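Local coordinates for protein fructose-bisphosphate aldolase class I (Thermoproteus tenax, PDB 1W8S) that is a class I aldolase of the DeoC/LacD family with a TIM-barrel fold, here holding 1,6-di-O-phosphono-beta-D-fructofuranose in its pocket, at residues N80-L85 with T112-S117; I178-D183 with E218-A223; M35-P38 with E44-L47. The protein carries 2 engineered substitutions. All coordinates share one frame; numbering follows the deposited sequence.

Contacts 1 and 2 are buried and reach the same barrel sheet, contact 1 at strands 75-81 and 108-113 and contact 2 at strand 175-179, with their centres about 22 Å apart. Contact 3, only partly buried, is built from a loop and helix 43-53 and includes no strand. The chemistry follows the place: an asparagine amide bridges two parallel strands in contact 1, an aromatic ring packs on a helix without any hydrogen bond across in contact 2, and a single amide-to-phenol bond ties loop to helix in contact 3. Contacts 1 and 3 both touch a second subunit, whereas no other chain of the assembly touches the segments of contact 2.

Contact 1: residues N80-L85 with T112-S117; sequences NGKTTL and TIYPGS
Asn-80 meets Thr-112 where the neighbouring parallel strands 75-81 and 108-113 of the TIM barrel come to their ends. Its amide acts like a peptide group: OD1 accepts from Thr-112 N at 2.9 Å, nearly straight at 171°, while ND2 donates to Thr-112 O at 2.8 Å. Each of these bonds uses a carbonyl lone pair, and Thr-112 O lies in the Asn-80 amide plane, so the pair should fix the rotation of the amide. CG of Asn-80 sits between its own backbone N and carbonyl carbon (chi1 54°), which turns the amide toward the next strand. The Thr-112 side chain crosses that of Asn-80 at about a right angle, and its OG1 is hydrogen-bonded to a different partner, Glu-144 OE2. Asn-80 ND2 has a second hydrogen bond to Ser-92 O.

Further out, Lys-82 lies obliquely against the phenol end of Tyr-114, with CD and CG beside the hydroxyl. The lysine chain then bends at chi3 and chi4 and folds back on its own segment, while Glu-120 of a second subunit packs on the same residue. At the tip, Lys-82 NZ donates to Thr-83 O at 2.9 Å from above the carbonyl plane.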
loop_
_atom_site.group_PDB
_atom_site.type_symbol
_atom_site.label_atom_id
_atom_site.label_comp_id
_atom_site.label_asym_id
_atom_site.label_seq_id
_atom_site.Cartn_x
_atom_site.Cartn_y
_atom_site.Cartn_z
ATOM N N ASN E 80 -18.896 -1.451 0.316
ATOM C CA ASN E 80 -17.968 -0.783 1.207
ATOM C C ASN E 80 -18.712 -0.292 2.428
ATOM O O ASN E 80 -19.880 -0.585 2.593
ATOM C CB ASN E 80 -17.077 0.292 0.539
ATOM C CG ASN E 80 -17.833 1.380 -0.226
ATOM O OD1 ASN E 80 -19.036 1.290 -0.463
ATOM N ND2 ASN E 80 -17.083 2.388 -0.679
ATOM N N GLY E 81 -18.041 0.419 3.306
ATOM C CA GLY E 81 -18.708 0.965 4.477
ATOM C C GLY E 81 -17.709 1.525 5.442
ATOM O O GLY E 81 -16.569 1.038 5.549
ATOM N N LYS E 82 -18.098 2.634 6.070
ATOM C CA LYS E 82 -17.309 3.309 7.090
ATOM C C LYS E 82 -18.249 3.740 8.211
ATOM O O LYS E 82 -19.455 3.682 8.055
ATOM C CB LYS E 82 -16.579 4.531 6.525
ATOM C CG LYS E 82 -17.488 5.695 6.062
ATOM C CD LYS E 82 -16.749 7.022 5.933
ATOM C CE LYS E 82 -16.640 7.785 7.224
ATOM N NZ LYS E 82 -17.955 8.377 7.725
ATOM N N THR E 83 -17.680 4.225 9.311
ATOM C CA THR E 83 -18.445 4.676 10.467
ATOM C C THR E 83 -18.334 6.162 10.627
ATOM O O THR E 83 -17.401 6.793 10.113
ATOM C CB THR E 83 -17.929 4.012 11.772
ATOM O OG1 THR E 83 -16.654 4.549 12.110
ATOM C CG2 THR E 83 -17.690 2.540 11.578
ATOM N N THR E 84 -19.275 6.732 11.366
ATOM C CA THR E 84 -19.173 8.143 11.753
ATOM C C THR E 84 -18.205 8.362 12.879
ATOM O O THR E 84 -17.905 9.504 13.200
ATOM C CB THR E 84 -20.528 8.726 12.186
ATOM O OG1 THR E 84 -21.083 7.862 13.171
ATOM C CG2 THR E 84 -21.491 8.732 11.082
ATOM N N LEU E 85 -17.756 7.288 13.559
ATOM C CA LEU E 85 -16.741 7.427 14.597
ATOM C C LEU E 85 -15.395 7.867 14.026
ATOM O O LEU E 85 -14.587 8.466 14.733
ATOM C CB LEU E 85 -16.574 6.096 15.351
ATOM C CG LEU E 85 -17.825 5.611 16.083
ATOM C CD1 LEU E 85 -17.637 4.188 16.626
ATOM C CD2 LEU E 85 -18.182 6.531 17.210
ATOM N N THR E 112 -19.807 3.331 -2.395
ATOM C CA THR E 112 -19.697 4.761 -2.075
ATOM C C THR E 112 -18.363 5.355 -2.454
ATOM O O THR E 112 -17.296 4.762 -2.189
ATOM C CB THR E 112 -19.976 4.979 -0.582
ATOM O OG1 THR E 112 -21.326 4.601 -0.312
ATOM C CG2 THR E 112 -19.936 6.455 -0.238
ATOM N N ILE E 113 -18.407 6.534 -3.087
ATOM C CA ILE E 113 -17.200 7.304 -3.308
ATOM C C ILE E 113 -17.375 8.679 -2.680
ATOM O O ILE E 113 -18.502 9.184 -2.599
ATOM C CB ILE E 113 -16.834 7.421 -4.785
ATOM C CG1 ILE E 113 -17.973 8.089 -5.599
ATOM C CG2 ILE E 113 -16.476 6.069 -5.366
ATOM C CD1 ILE E 113 -17.596 8.445 -7.012
ATOM N N TYR E 114 -16.258 9.249 -2.214
ATOM C CA TYR E 114 -16.218 10.608 -1.648
ATOM C C TYR E 114 -15.235 11.480 -2.448
ATOM O O TYR E 114 -14.100 11.726 -2.024
ATOM C CB TYR E 114 -15.806 10.610 -0.175
ATOM C CG TYR E 114 -16.644 9.731 0.710
ATOM C CD1 TYR E 114 -17.983 9.958 0.883
ATOM C CD2 TYR E 114 -16.073 8.649 1.397
ATOM C CE1 TYR E 114 -18.755 9.122 1.715
ATOM C CE2 TYR E 114 -16.849 7.808 2.216
ATOM C CZ TYR E 114 -18.172 8.057 2.366
ATOM O OH TYR E 114 -18.920 7.252 3.191
ATOM N N PRO E 115 -15.665 11.936 -3.611
ATOM C CA PRO E 115 -14.867 12.881 -4.392
ATOM C C PRO E 115 -14.446 14.064 -3.561
ATOM O O PRO E 115 -15.218 14.558 -2.723
ATOM C CB PRO E 115 -15.803 13.283 -5.519
ATOM C CG PRO E 115 -16.727 12.163 -5.664
ATOM C CD PRO E 115 -16.905 11.591 -4.287
ATOM N N GLY E 116 -13.214 14.487 -3.756
ATOM C CA GLY E 116 -12.609 15.560 -2.977
ATOM C C GLY E 116 -11.793 15.077 -1.785
ATOM O O GLY E 116 -10.881 15.764 -1.340
ATOM N N SER E 117 -12.117 13.901 -1.251
ATOM C CA SER E 117 -11.419 13.400 -0.076
ATOM C C SER E 117 -9.920 13.287 -0.357
ATOM O O SER E 117 -9.513 13.011 -1.487
ATOM C CB SER E 117 -11.955 12.040 0.351
ATOM O OG SER E 117 -11.188 11.535 1.410
#

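Contact 2: residues I178-D183 with E218-A223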
loop_
_atom_site.group_PDB
_atom_site.type_symbol
_atom_site.label_atom_id
_atom_site.label_comp_id
_atom_site.label_asym_id
_atom_site.label_seq_id
_atom_site.Cartn_x
_atom_site.Cartn_y
_atom_site.Cartn_z
ATOM N N ILE E 178 -27.300 10.106 -5.438
ATOM C CA ILE E 178 -26.721 11.405 -5.097
ATOM C C ILE E 178 -27.690 12.177 -4.199
ATOM O O ILE E 178 -28.865 11.831 -4.119
ATOM C CB ILE E 178 -26.396 12.245 -6.360
ATOM C CG1 ILE E 178 -27.675 12.607 -7.123
ATOM C CG2 ILE E 178 -25.387 11.521 -7.255
ATOM C CD1 ILE E 178 -27.437 13.451 -8.326
ATOM N N LYS E 179 -27.187 13.222 -3.548
ATOM C CA LYS E 179 -27.988 14.067 -2.659
ATOM C C LYS E 179 -28.830 15.059 -3.453
ATOM O O LYS E 179 -28.443 15.528 -4.513
ATOM C CB LYS E 179 -27.059 14.830 -1.675
ATOM C CG LYS E 179 -26.340 13.858 -0.692
ATOM C CD LYS E 179 -25.677 14.547 0.513
ATOM C CE LYS E 179 -25.366 13.499 1.593
ATOM N NZ LYS E 179 -24.713 14.035 2.842
ATOM N N TYR E 180 -29.986 15.392 -2.904
ATOM C CA TYR E 180 -30.868 16.381 -3.478
ATOM C C TYR E 180 -30.343 17.791 -3.195
ATOM O O TYR E 180 -29.843 18.066 -2.097
ATOM C CB TYR E 180 -32.272 16.200 -2.860
ATOM C CG TYR E 180 -33.359 17.021 -3.499
ATOM C CD1 TYR E 180 -33.469 17.123 -4.882
ATOM C CD2 TYR E 180 -34.311 17.676 -2.721
ATOM C CE1 TYR E 180 -34.461 17.875 -5.479
ATOM C CE2 TYR E 180 -35.323 18.441 -3.322
ATOM C CZ TYR E 180 -35.385 18.534 -4.704
ATOM O OH TYR E 180 -36.376 19.284 -5.319
ATOM N N THR E 181 -30.462 18.679 -4.192
ATOM C CA THR E 181 -30.097 20.085 -4.034
ATOM C C THR E 181 -31.141 20.921 -3.285
ATOM O O THR E 181 -30.852 22.053 -2.880
ATOM C CB THR E 181 -29.860 20.739 -5.408
ATOM O OG1 THR E 181 -31.014 20.536 -6.274
ATOM C CG2 THR E 181 -28.637 20.079 -6.097
ATOM N N GLY E 182 -32.363 20.402 -3.145
ATOM C CA GLY E 182 -33.442 21.157 -2.513
ATOM C C GLY E 182 -34.366 21.880 -3.489
ATOM O O GLY E 182 -35.297 22.570 -3.074
ATOM N N ASP E 183 -34.111 21.736 -4.784
ATOM C CA ASP E 183 -34.986 22.316 -5.789
ATOM C C ASP E 183 -34.835 21.639 -7.152
ATOM O O ASP E 183 -33.737 21.220 -7.540
ATOM C CB ASP E 183 -34.802 23.831 -5.899
ATOM C CG ASP E 183 -33.682 24.217 -6.822
ATOM O OD1 ASP E 183 -32.531 24.265 -6.331
ATOM O OD2 ASP E 183 -33.870 24.503 -8.032
ATOM N N GLU E 218 -41.219 15.024 -4.838
ATOM C CA GLU E 218 -41.933 15.595 -5.983
ATOM C C GLU E 218 -40.945 16.353 -6.872
ATOM O O GLU E 218 -40.948 16.195 -8.098
ATOM C CB GLU E 218 -43.060 16.531 -5.506
ATOM C CG GLU E 218 -44.144 16.782 -6.529
ATOM C CD GLU E 218 -45.390 17.433 -5.923
ATOM O OE1 GLU E 218 -46.211 17.959 -6.709
ATOM O OE2 GLU E 218 -45.561 17.409 -4.669
ATOM N N GLY E 219 -40.096 17.162 -6.230
ATOM C CA GLY E 219 -39.036 17.894 -6.904
ATOM C C GLY E 219 -38.098 16.971 -7.653
ATOM O O GLY E 219 -37.730 17.222 -8.793
ATOM N N VAL E 220 -37.701 15.889 -6.997
ATOM C CA VAL E 220 -36.785 14.911 -7.587
ATOM C C VAL E 220 -37.361 14.326 -8.887
ATOM O O VAL E 220 -36.669 14.200 -9.906
ATOM C CB VAL E 220 -36.502 13.785 -6.553
ATOM C CG1 VAL E 220 -35.979 12.531 -7.196
ATOM C CG2 VAL E 220 -35.537 14.297 -5.482
ATOM N N LEU E 221 -38.630 13.971 -8.838
ATOM C CA LEU E 221 -39.304 13.411 -10.008
ATOM C C LEU E 221 -39.485 14.442 -11.133
ATOM O O LEU E 221 -39.352 14.098 -12.286
ATOM C CB LEU E 221 -40.643 12.805 -9.612
ATOM C CG LEU E 221 -40.566 11.612 -8.657
ATOM C CD1 LEU E 221 -41.928 11.354 -8.027
ATOM C CD2 LEU E 221 -40.024 10.371 -9.397
ATOM N N GLU E 222 -39.781 15.691 -10.793
ATOM C CA GLU E 222 -39.907 16.782 -11.779
ATOM C C GLU E 222 -38.606 17.043 -12.501
ATOM O O GLU E 222 -38.598 17.434 -13.667
ATOM C CB GLU E 222 -40.307 18.082 -11.093
ATOM C CG GLU E 222 -41.761 18.125 -10.673
ATOM C CD GLU E 222 -42.239 19.527 -10.379
ATOM O OE1 GLU E 222 -41.406 20.392 -10.021
ATOM O OE2 GLU E 222 -43.455 19.762 -10.519
ATOM N N ALA E 223 -37.509 16.825 -11.776
ATOM C CA ALA E 223 -36.164 17.027 -12.284
ATOM C C ALA E 223 -35.788 15.874 -13.196
ATOM O O ALA E 223 -34.806 15.950 -13.893
ATOM C CB ALA E 223 -35.185 17.107 -11.157
#
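Gly-219 and Val-220, on the last turns of helix 210-222, receive the ring of Tyr-180, which follows strand 175-179. At Gly-219 the phenol oxygen comes right up to the helix backbone: Tyr-180 OH stands 3.4 Å from Gly-219 CA, an approach that the bare CA allows. Val-220 comes next and supplies the apolar half of the contact. Its CG2 lies over one ring face, offset toward the rim, 3.6 Å from Tyr-180 CD1; this is a CH-pi contact, 3.9 Å from CG2 to the centroid of the Tyr-180 ring and 26° off its normal. With CG1 anti to the backbone N (chi1 160°), CG2 is the branch turned to the ring. On the opposite face the Tyr-180 chain curls back, bringing Gly-182 N 3.3 Å above the ring plane, over its centre. Phe-187 adds an edge-to-face partner and Met-201 touches both Tyr-180 and Val-220. Ala-223 has its N bonded to Gly-219 O at 3.0 Å and its side chain on Phe-187. The ring thus packs between a strand-to-helix loop and an outer helix, in the layered beta/alpha architecture of a TIM barrel, one residue beyond Lys-179 of the ligand pocket.

Contact 3: residues M35-P38 with E44-L47; sequences MDNP and EYIL
Asn-37 and Tyr-45 join the loop that follows helix 25-28 to helix 43-53 of the TIM-barrel chain, a short-range closure with five residues between the two segments. The bond from CA to CB of Asn-37 is directed toward the helix segment, and from CB the side chain extends with CG anti to the backbone N (chi1 180°). CG itself is 4.2 Å from Tyr-45 OH and makes no closer approach to the helix segment. The amide is then turned so that its nitrogen leads: ND2 donates to Tyr-45 OH at 3.1 Å, with an angle of 159° at the hydrogen. The phenol oxygen lies almost exactly in the amide plane, as suits an sp2 N-H. Amide and ring planes stand 76° apart, so the two flat groups do not stack; ND2 approaches the ring obliquely and lies 3.8 Å from Tyr-45 CZ. The same nitrogen also donates to Trp-235 O, its stronger polar partner, and Asn-37 O takes a hydrogen bond from Ser-40 OG. Tyr-45 additionally packs on Asp-39. With the Asn-37 N-H groups serving two acceptors, the buried amide is held between helix 43-53 and the end of helix 232-235, and its donation casts Tyr-45 OH as an acceptor here.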
loop_
_atom_site.group_PDB
_atom_site.type_symbol
_atom_site.label_atom_id
_atom_site.label_comp_id
_atom_site.label_asym_id
_atom_site.label_seq_id
_atom_site.Cartn_x
_atom_site.Cartn_y
_atom_site.Cartn_z
ATOM N N MET E 35 -33.445 3.938 17.354
ATOM C CA MET E 35 -34.187 4.160 18.615
ATOM C C MET E 35 -35.609 4.725 18.401
ATOM O O MET E 35 -36.546 4.365 19.128
ATOM C CB MET E 35 -33.402 5.091 19.557
ATOM C CG MET E 35 -32.056 4.502 20.032
ATOM S SD MET E 35 -31.866 4.479 21.838
ATOM C CE MET E 35 -33.100 3.224 22.310
ATOM N N ASP E 36 -35.779 5.605 17.418
ATOM C CA ASP E 36 -37.096 6.225 17.154
ATOM C C ASP E 36 -38.205 5.176 16.933
ATOM O O ASP E 36 -39.335 5.345 17.405
ATOM C CB ASP E 36 -37.013 7.151 15.927
ATOM C CG ASP E 36 -36.301 8.478 16.231
ATOM O OD1 ASP E 36 -36.070 8.790 17.426
ATOM O OD2 ASP E 36 -35.949 9.281 15.336
ATOM N N ASN E 37 -37.852 4.106 16.216
ATOM C CA ASN E 37 -38.763 3.034 15.826
ATOM C C ASN E 37 -37.963 1.738 15.972
ATOM O O ASN E 37 -37.455 1.235 14.980
ATOM C CB ASN E 37 -39.227 3.274 14.369
ATOM C CG ASN E 37 -40.183 2.209 13.843
ATOM O OD1 ASN E 37 -41.025 1.692 14.581
ATOM N ND2 ASN E 37 -40.070 1.897 12.544
ATOM N N PRO E 38 -37.813 1.236 17.203
ATOM C CA PRO E 38 -36.917 0.107 17.495
ATOM C C PRO E 38 -37.046 -1.097 16.568
ATOM O O PRO E 38 -36.047 -1.795 16.397
ATOM C CB PRO E 38 -37.274 -0.303 18.934
ATOM C CG PRO E 38 -37.980 0.858 19.549
ATOM C CD PRO E 38 -38.437 1.760 18.431
ATOM N N GLU E 44 -35.490 -8.310 9.497
ATOM C CA GLU E 44 -36.713 -8.978 9.054
ATOM C C GLU E 44 -37.861 -7.987 8.880
ATOM O O GLU E 44 -38.631 -8.092 7.940
ATOM C CB GLU E 44 -37.132 -10.103 10.016
ATOM C CG GLU E 44 -36.091 -11.212 10.178
ATOM C CD GLU E 44 -36.562 -12.398 11.039
ATOM O OE1 GLU E 44 -35.821 -13.396 11.094
ATOM O OE2 GLU E 44 -37.637 -12.336 11.682
ATOM N N TYR E 45 -37.968 -7.024 9.790
ATOM C CA TYR E 45 -38.966 -5.963 9.699
ATOM C C TYR E 45 -38.744 -5.123 8.444
ATOM O O TYR E 45 -39.679 -4.789 7.749
ATOM C CB TYR E 45 -38.887 -5.088 10.950
ATOM C CG TYR E 45 -39.619 -3.787 10.866
ATOM C CD1 TYR E 45 -40.997 -3.714 11.126
ATOM C CD2 TYR E 45 -38.949 -2.631 10.549
ATOM C CE1 TYR E 45 -41.655 -2.499 11.060
ATOM C CE2 TYR E 45 -39.591 -1.428 10.474
ATOM C CZ TYR E 45 -40.940 -1.357 10.717
ATOM O OH TYR E 45 -41.538 -0.118 10.648
ATOM N N ILE E 46 -37.489 -4.793 8.167
ATOM C CA ILE E 46 -37.131 -4.031 6.966
ATOM C C ILE E 46 -37.538 -4.743 5.652
ATOM O O ILE E 46 -38.037 -4.107 4.716
ATOM C CB ILE E 46 -35.632 -3.730 6.959
ATOM C CG1 ILE E 46 -35.249 -2.863 8.168
ATOM C CG2 ILE E 46 -35.210 -3.056 5.654
ATOM C CD1 ILE E 46 -35.893 -1.495 8.197
ATOM N N LEU E 47 -37.324 -6.049 5.589
ATOM C CA LEU E 47 -37.757 -6.825 4.422
ATOM C C LEU E 47 -39.273 -6.852 4.261
ATOM O O LEU E 47 -39.790 -6.726 3.150
ATOM C CB LEU E 47 -37.222 -8.261 4.506
ATOM C CG LEU E 47 -35.739 -8.419 4.209
ATOM C CD1 LEU E 47 -35.277 -9.762 4.676
ATOM C CD2 LEU E 47 -35.436 -8.264 2.716
#